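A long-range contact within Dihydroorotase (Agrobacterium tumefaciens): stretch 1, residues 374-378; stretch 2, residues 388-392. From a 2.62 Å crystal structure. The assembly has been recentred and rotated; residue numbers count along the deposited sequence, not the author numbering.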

# COMPACT_ATOMS: atom_id res chain seq x y z
N LEU A 374 41.54 -12.63 -27.43
CA LEU A 374 40.66 -13.34 -26.53
C LEU A 374 41.28 -14.11 -25.39
O LEU A 374 42.16 -14.96 -25.58
CB LEU A 374 39.79 -14.30 -27.32
CG LEU A 374 38.79 -13.65 -28.27
CD1 LEU A 374 38.14 -14.74 -29.10
CD2 LEU A 374 37.76 -12.86 -27.47
N PHE A 375 40.82 -13.82 -24.18
CA PHE A 375 41.29 -14.57 -23.05
C PHE A 375 40.62 -15.92 -23.28
O PHE A 375 39.42 -15.99 -23.56
CB PHE A 375 40.83 -13.96 -21.73
CG PHE A 375 41.59 -12.73 -21.35
CD1 PHE A 375 41.23 -11.49 -21.86
CD2 PHE A 375 42.69 -12.82 -20.50
CE1 PHE A 375 41.95 -10.34 -21.54
CE2 PHE A 375 43.43 -11.68 -20.16
CZ PHE A 375 43.05 -10.44 -20.69
N GLU A 376 41.42 -16.97 -23.21
CA GLU A 376 40.90 -18.31 -23.42
C GLU A 376 41.43 -19.27 -22.35
O GLU A 376 42.57 -19.72 -22.41
CB GLU A 376 41.27 -18.79 -24.83
CG GLU A 376 40.23 -19.71 -25.43
CD GLU A 376 39.53 -19.10 -26.63
OE1 GLU A 376 39.56 -17.86 -26.78
OE2 GLU A 376 38.93 -19.86 -27.43
N PRO A 377 40.59 -19.58 -21.34
CA PRO A 377 41.00 -20.49 -20.27
C PRO A 377 41.27 -21.91 -20.77
O PRO A 377 40.56 -22.41 -21.63
CB PRO A 377 39.84 -20.41 -19.28
CG PRO A 377 38.68 -20.05 -20.11
CD PRO A 377 39.25 -19.04 -21.07
N ARG A 378 42.32 -22.52 -20.22
CA ARG A 378 42.76 -23.88 -20.55
C ARG A 378 42.55 -24.84 -19.39
O ARG A 378 41.90 -25.88 -19.54
CB ARG A 378 44.21 -23.84 -20.99
CG ARG A 378 44.38 -23.88 -22.49
CD ARG A 378 43.73 -22.70 -23.15
NE ARG A 378 44.36 -22.43 -24.44
CZ ARG A 378 43.72 -22.30 -25.60
NH1 ARG A 378 42.40 -22.41 -25.67
NH2 ARG A 378 44.42 -22.05 -26.69
N ALA A 388 39.90 -29.29 -17.15
CA ALA A 388 39.99 -28.74 -18.50
C ALA A 388 38.96 -27.64 -18.63
O ALA A 388 37.75 -27.87 -18.48
CB ALA A 388 39.71 -29.84 -19.54
N ALA A 389 39.45 -26.43 -18.90
CA ALA A 389 38.59 -25.26 -19.05
C ALA A 389 38.44 -24.90 -20.52
O ALA A 389 39.26 -25.30 -21.35
CB ALA A 389 39.17 -24.06 -18.27
N SER A 390 37.39 -24.14 -20.81
CA SER A 390 37.08 -23.70 -22.16
C SER A 390 35.98 -22.63 -22.14
O SER A 390 35.13 -22.60 -21.23
CB SER A 390 36.62 -24.89 -23.00
OG SER A 390 35.98 -24.48 -24.19
N ARG A 391 36.01 -21.73 -23.12
CA ARG A 391 35.01 -20.68 -23.22
C ARG A 391 33.66 -21.30 -23.51
O ARG A 391 33.60 -22.39 -24.07
CB ARG A 391 35.37 -19.67 -24.32
CG ARG A 391 36.39 -18.64 -23.87
CD ARG A 391 36.79 -17.67 -24.97
NE ARG A 391 35.62 -17.12 -25.64
CZ ARG A 391 35.18 -17.53 -26.83
NH1 ARG A 391 35.81 -18.49 -27.48
NH2 ARG A 391 34.09 -16.97 -27.36
N TYR A 392 32.60 -20.60 -23.09
CA TYR A 392 31.21 -21.00 -23.27
C TYR A 392 30.81 -20.89 -24.73
O TYR A 392 31.08 -19.89 -25.39
CB TYR A 392 30.29 -20.11 -22.41
CG TYR A 392 28.81 -20.26 -22.71
CD1 TYR A 392 28.07 -21.31 -22.16
CD2 TYR A 392 28.16 -19.38 -23.60
CE1 TYR A 392 26.71 -21.48 -22.48
CE2 TYR A 392 26.81 -19.54 -23.93
CZ TYR A 392 26.09 -20.59 -23.38
OH TYR A 392 24.78 -20.80 -23.75

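Two chain segments can be held side by side by very few polar bonds, provided each is well placed and carbon packs beside it. In this dihydroorotase, residues 374-378 form a strand, and residues 388-392 run past it in a roughly antiparallel sense. The backbones are closest near Arg 378 and Ala 389 and diverge toward Glu 376 and Arg 391.

At the close end sits the one backbone hydrogen bond between the stretches: Ala 389 N donates to Arg 378 O over 2.6 Å, at 163°. The same carbonyl receives a CA-H...O contact from Ala 388 CA at 3.6 Å. No second backbone bond follows. Pro 377 has no amide hydrogen to give, Ser 390 N stays 3.7 Å from Pro 377 O, unbonded, and Pro 377 O lies 3.2 Å from Ala 389 O, a meeting of two acceptors that bonds neither to the other.

What Pro 377 lacks as a donor it supplies as surface. Its CB packs 3.8 Å from Ala 389 CB, the small methyl pointing toward the strand, while Pro 377 CD lies 4.0 Å from Arg 391 CG.

Where the backbones separate, long side chains span the gap. Arg 391 has the most area covered by the opposing stretch; its CA-to-CB bond points sideways, but its end comes nearer. Arg 391 NH1 donates to Glu 376 OE2 at 3.4 Å, a weak hydrogen bond within a salt bridge, with the carboxylate oxygen at the guanidinium edge. The same side chain lies close to oxygens through its carbon as well: Arg 391 CD is 3.3 Å from Glu 376 OE1 and 3.4 Å from Phe 375 O.

The CA-to-CB bonds of Ser 390 and Arg 378 point away; Ser 390 OG donates to Arg 391 O at 3.2 Å within its own stretch, and Arg 378 NE is satisfied elsewhere in the structure.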